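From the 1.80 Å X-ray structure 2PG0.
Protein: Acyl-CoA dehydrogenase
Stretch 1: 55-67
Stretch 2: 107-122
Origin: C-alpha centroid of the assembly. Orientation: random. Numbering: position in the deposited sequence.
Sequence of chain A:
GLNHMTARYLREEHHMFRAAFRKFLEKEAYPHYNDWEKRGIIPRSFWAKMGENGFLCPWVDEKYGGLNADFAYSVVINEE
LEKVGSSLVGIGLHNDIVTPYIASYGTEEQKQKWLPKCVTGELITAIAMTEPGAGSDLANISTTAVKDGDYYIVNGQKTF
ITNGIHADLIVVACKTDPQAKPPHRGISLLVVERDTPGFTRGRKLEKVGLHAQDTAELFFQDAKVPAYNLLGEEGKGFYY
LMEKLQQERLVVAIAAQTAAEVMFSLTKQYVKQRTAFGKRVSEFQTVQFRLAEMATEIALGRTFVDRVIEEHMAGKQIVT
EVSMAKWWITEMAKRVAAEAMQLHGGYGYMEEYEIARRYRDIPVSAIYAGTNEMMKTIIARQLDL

Stretch 1 55-67: FLCPWVDEKYGGL
Stretch 2 107-122: TEEQKQKWLPKCVTGE

Residues 108-120 form a helix, kinked where the N atoms of Pro-116 and Lys-117 lack bonds to the preceding turn. Thr-107 caps its start: with chi1 p, its OG1 accepts from Gln-110 N (3.1 Å), while Gln-110 OE1 (m, t) accepts from Thr-107 N (3.0 Å). Stretch 1 is mostly loop, with a type I turn from Cys-57 to Val-60 and a 3-10 segment at 62-64, and it runs against the helix in the opposite sense: CA of Leu-56 lies 5.1 Å from CA of Val-119, and CA of Tyr-64 lies 4.8 Å from CA of Pro-116.

Tyr-64 (chi1 m, chi2 -71°) lays its ring along the helix. Leu-115 (m, t) sets CD1 over one face, 4.2 Å from the ring centroid, a CH-pi contact, and Tyr-64 OH reaches Lys-111 CB at 3.6 Å. The hydroxyl donates to water 3 (2.7 Å from OH), which donates to Glu-108 OE1 (2.7 Å) and O (3.0 Å). The m, m rotamer of Glu-108 also brings OE2 to Lys-111 NZ (2.9 Å), a salt bridge within the helix.

At the kink, Pro-116 CA approaches Tyr-64 O at 3.2 Å in a CA-H...O contact, and water 2 donates to Tyr-64 O (2.9 Å) and Pro-116 O (2.8 Å). No direct hydrogen bond joins the stretches.

Val-119 (t) fills the apolar centre: CG2 meets Val-60 CG1 (3.8 Å; Val-60 also t) and Cys-57 CB (4.0 Å), while CG1 lies 3.6 Å from Gly-65 O. Cys-57 (m) directs SG to Cys-118 CB (4.1 Å). Leu-56 (m, t) packs CB on Val-119 O (3.4 Å) and CD1 on Gly-121 CA (3.5 Å); Gly-121 has positive phi (88/8), and a CB there would clash with CD1. Water 1 accepts from Leu-56 N (3.0 Å) and donates to Val-119 O (2.7 Å).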

# COMPACT_ATOMS: atom_id res chain seq x y z
N PHE A 55 34.11 24.91 0.33
CA PHE A 55 32.96 24.00 0.38
C PHE A 55 33.32 22.52 0.20
O PHE A 55 32.43 21.67 0.13
CB PHE A 55 31.89 24.41 -0.65
CG PHE A 55 31.43 25.84 -0.53
CD1 PHE A 55 31.12 26.39 0.72
CD2 PHE A 55 31.30 26.62 -1.66
CE1 PHE A 55 30.69 27.72 0.82
CE2 PHE A 55 30.87 27.95 -1.57
CZ PHE A 55 30.57 28.50 -0.33
N LEU A 56 34.62 22.23 0.13
CA LEU A 56 35.09 20.84 0.10
C LEU A 56 35.79 20.47 1.40
O LEU A 56 36.61 21.24 1.91
CB LEU A 56 36.03 20.57 -1.08
CG LEU A 56 35.52 20.79 -2.51
CD1 LEU A 56 36.58 20.33 -3.49
CD2 LEU A 56 34.19 20.08 -2.76
N CYS A 57 35.44 19.30 1.93
CA CYS A 57 36.02 18.78 3.18
C CYS A 57 36.18 19.84 4.28
O CYS A 57 37.26 19.96 4.86
CB CYS A 57 37.38 18.13 2.89
SG CYS A 57 37.31 16.83 1.65
N PRO A 58 35.11 20.59 4.59
CA PRO A 58 35.27 21.71 5.53
C PRO A 58 35.59 21.26 6.96
O PRO A 58 36.09 22.06 7.77
CB PRO A 58 33.91 22.42 5.46
CG PRO A 58 32.95 21.35 5.09
CD PRO A 58 33.70 20.45 4.15
N TRP A 59 35.32 19.99 7.26
CA TRP A 59 35.57 19.40 8.58
C TRP A 59 37.05 19.11 8.82
O TRP A 59 37.46 18.86 9.96
CB TRP A 59 34.77 18.09 8.72
CG TRP A 59 35.01 17.14 7.58
CD1 TRP A 59 34.26 17.02 6.45
CD2 TRP A 59 36.10 16.21 7.45
NE1 TRP A 59 34.81 16.07 5.62
CE2 TRP A 59 35.93 15.55 6.21
CE3 TRP A 59 37.19 15.86 8.26
CZ2 TRP A 59 36.82 14.57 5.76
CZ3 TRP A 59 38.07 14.88 7.81
CH2 TRP A 59 37.87 14.25 6.57
N VAL A 60 37.84 19.10 7.75
CA VAL A 60 39.28 18.83 7.83
C VAL A 60 39.97 19.90 8.71
O VAL A 60 39.54 21.05 8.74
CB VAL A 60 39.92 18.75 6.40
CG1 VAL A 60 41.44 18.88 6.44
CG2 VAL A 60 39.51 17.44 5.71
N ASP A 61 41.00 19.48 9.44
CA ASP A 61 41.70 20.38 10.36
C ASP A 61 42.34 21.55 9.62
O ASP A 61 42.76 21.40 8.47
CB ASP A 61 42.76 19.63 11.16
CG ASP A 61 43.25 20.42 12.36
OD1 ASP A 61 42.54 20.46 13.39
OD2 ASP A 61 44.35 21.02 12.27
N GLU A 62 42.43 22.70 10.29
CA GLU A 62 43.03 23.91 9.72
C GLU A 62 44.46 23.70 9.21
O GLU A 62 44.88 24.36 8.26
CB GLU A 62 42.96 25.09 10.70
CG GLU A 62 43.61 24.83 12.07
CD GLU A 62 43.44 26.00 13.05
OE1 GLU A 62 43.00 27.09 12.64
OE2 GLU A 62 43.74 25.81 14.25
N LYS A 63 45.19 22.78 9.84
CA LYS A 63 46.58 22.52 9.46
C LYS A 63 46.76 21.88 8.08
O LYS A 63 47.85 21.93 7.51
CB LYS A 63 47.31 21.72 10.55
CG LYS A 63 47.04 20.24 10.57
CD LYS A 63 47.79 19.60 11.73
CE LYS A 63 47.62 18.09 11.74
NZ LYS A 63 48.20 17.50 12.98
N TYR A 64 45.68 21.31 7.54
CA TYR A 64 45.68 20.82 6.16
C TYR A 64 44.94 21.77 5.22
O TYR A 64 44.83 21.51 4.01
CB TYR A 64 45.04 19.43 6.06
CG TYR A 64 45.63 18.40 7.00
CD1 TYR A 64 46.91 17.87 6.79
CD2 TYR A 64 44.90 17.93 8.09
CE1 TYR A 64 47.44 16.92 7.65
CE2 TYR A 64 45.42 16.98 8.95
CZ TYR A 64 46.69 16.48 8.72
OH TYR A 64 47.20 15.53 9.58
N GLY A 65 44.43 22.87 5.77
CA GLY A 65 43.76 23.89 4.97
C GLY A 65 42.25 23.90 5.14
O GLY A 65 41.56 24.69 4.49
N GLY A 66 41.75 23.03 6.01
CA GLY A 66 40.32 22.94 6.27
C GLY A 66 39.80 23.99 7.23
O GLY A 66 40.51 24.95 7.58
N LEU A 67 38.56 23.80 7.67
CA LEU A 67 37.90 24.80 8.51
C LEU A 67 37.46 24.29 9.88
O LEU A 67 36.82 25.02 10.64
CB LEU A 67 36.71 25.42 7.76
CG LEU A 67 37.06 26.18 6.47
CD1 LEU A 67 35.81 26.51 5.66
CD2 LEU A 67 37.87 27.44 6.79
N THR A 107 47.95 7.42 8.01
CA THR A 107 49.12 7.84 8.78
C THR A 107 49.27 9.36 8.64
O THR A 107 48.68 9.97 7.74
CB THR A 107 50.41 7.17 8.27
OG1 THR A 107 50.66 7.59 6.92
CG2 THR A 107 50.30 5.65 8.33
N GLU A 108 50.07 9.97 9.50
CA GLU A 108 50.36 11.40 9.39
C GLU A 108 50.90 11.75 8.00
O GLU A 108 50.50 12.75 7.41
CB GLU A 108 51.34 11.85 10.48
CG GLU A 108 50.82 11.64 11.91
CD GLU A 108 49.47 12.29 12.16
OE1 GLU A 108 49.29 13.48 11.81
OE2 GLU A 108 48.58 11.60 12.71
N GLU A 109 51.80 10.91 7.49
CA GLU A 109 52.37 11.09 6.15
C GLU A 109 51.28 11.07 5.07
O GLU A 109 51.27 11.92 4.18
CB GLU A 109 53.43 10.01 5.87
CG GLU A 109 54.71 10.12 6.73
CD GLU A 109 54.51 9.79 8.22
OE1 GLU A 109 53.64 8.95 8.56
OE2 GLU A 109 55.23 10.39 9.06
N GLN A 110 50.36 10.11 5.17
CA GLN A 110 49.27 9.98 4.20
C GLN A 110 48.31 11.16 4.25
O GLN A 110 47.90 11.68 3.21
CB GLN A 110 48.50 8.67 4.41
CG GLN A 110 49.22 7.45 3.86
CD GLN A 110 48.56 6.14 4.26
OE1 GLN A 110 47.87 6.07 5.28
NE2 GLN A 110 48.78 5.10 3.46
N LYS A 111 47.96 11.59 5.46
CA LYS A 111 47.08 12.74 5.66
C LYS A 111 47.71 14.01 5.10
O LYS A 111 47.06 14.78 4.39
CB LYS A 111 46.72 12.89 7.14
CG LYS A 111 45.87 11.74 7.68
CD LYS A 111 45.36 11.98 9.09
CE LYS A 111 46.46 11.74 10.14
NZ LYS A 111 45.90 11.60 11.53
N GLN A 112 48.99 14.21 5.40
CA GLN A 112 49.74 15.36 4.90
C GLN A 112 49.81 15.36 3.37
O GLN A 112 49.66 16.41 2.75
CB GLN A 112 51.15 15.38 5.51
CG GLN A 112 51.95 16.64 5.21
CD GLN A 112 51.25 17.90 5.68
OE1 GLN A 112 50.92 18.04 6.86
NE2 GLN A 112 51.02 18.82 4.76
N LYS A 113 50.01 14.18 2.78
CA LYS A 113 50.11 14.04 1.34
C LYS A 113 48.79 14.27 0.60
O LYS A 113 48.78 14.82 -0.50
CB LYS A 113 50.67 12.65 0.97
CG LYS A 113 51.00 12.50 -0.50
CD LYS A 113 52.03 11.41 -0.74
CE LYS A 113 51.38 10.10 -1.12
NZ LYS A 113 52.33 9.28 -1.93
N TRP A 114 47.68 13.85 1.21
CA TRP A 114 46.40 13.81 0.48
C TRP A 114 45.35 14.84 0.89
O TRP A 114 44.69 15.43 0.02
CB TRP A 114 45.81 12.39 0.52
CG TRP A 114 46.60 11.39 -0.27
CD1 TRP A 114 47.24 11.60 -1.46
CD2 TRP A 114 46.82 10.01 0.07
NE1 TRP A 114 47.85 10.44 -1.88
CE2 TRP A 114 47.62 9.45 -0.96
CE3 TRP A 114 46.44 9.20 1.14
CZ2 TRP A 114 48.03 8.11 -0.94
CZ3 TRP A 114 46.84 7.87 1.16
CH2 TRP A 114 47.64 7.34 0.12
N LEU A 115 45.19 15.07 2.19
CA LEU A 115 44.11 15.94 2.67
C LEU A 115 44.10 17.39 2.15
O LEU A 115 43.04 17.89 1.78
CB LEU A 115 43.97 15.89 4.19
CG LEU A 115 43.48 14.56 4.78
CD1 LEU A 115 43.38 14.68 6.28
CD2 LEU A 115 42.13 14.13 4.17
N PRO A 116 45.27 18.07 2.12
CA PRO A 116 45.23 19.43 1.58
C PRO A 116 44.62 19.54 0.17
O PRO A 116 43.83 20.45 -0.08
CB PRO A 116 46.71 19.85 1.57
CG PRO A 116 47.30 19.07 2.71
CD PRO A 116 46.63 17.71 2.58
N LYS A 117 44.96 18.61 -0.72
CA LYS A 117 44.43 18.64 -2.08
C LYS A 117 42.96 18.20 -2.17
O LYS A 117 42.24 18.59 -3.09
CB LYS A 117 45.32 17.86 -3.03
CG LYS A 117 46.60 18.60 -3.41
CD LYS A 117 47.50 17.72 -4.24
CE LYS A 117 48.92 18.28 -4.31
NZ LYS A 117 49.81 17.37 -5.08
N CYS A 118 42.51 17.39 -1.22
CA CYS A 118 41.09 17.05 -1.11
C CYS A 118 40.26 18.28 -0.72
O CYS A 118 39.13 18.43 -1.18
CB CYS A 118 40.85 15.92 -0.11
SG CYS A 118 41.51 14.31 -0.63
N VAL A 119 40.84 19.16 0.10
CA VAL A 119 40.17 20.41 0.49
C VAL A 119 40.06 21.39 -0.67
O VAL A 119 39.05 22.07 -0.83
CB VAL A 119 40.86 21.08 1.72
CG1 VAL A 119 40.23 22.44 2.02
CG2 VAL A 119 40.76 20.18 2.95
N THR A 120 41.11 21.47 -1.49
CA THR A 120 41.13 22.40 -2.62
C THR A 120 40.42 21.85 -3.86
O THR A 120 40.05 22.61 -4.76
CB THR A 120 42.58 22.80 -2.98
OG1 THR A 120 42.56 23.89 -3.90
CG2 THR A 120 43.28 21.64 -3.60
N GLY A 121 40.23 20.54 -3.91
CA GLY A 121 39.63 19.89 -5.07
C GLY A 121 40.63 19.50 -6.15
O GLY A 121 40.23 19.08 -7.24
N GLU A 122 41.92 19.64 -5.85
CA GLU A 122 42.99 19.21 -6.75
C GLU A 122 43.01 17.68 -6.86
O GLU A 122 43.38 17.12 -7.89
CB GLU A 122 44.35 19.72 -6.28
CG GLU A 122 45.52 19.34 -7.19
CD GLU A 122 46.82 20.08 -6.88
OE1 GLU A 122 46.83 21.02 -6.05
OE2 GLU A 122 47.85 19.71 -7.48
O HOH W 1 37.23 23.67 0.32
O HOH W 2 44.32 22.74 1.46
O HOH W 3 49.77 14.77 9.54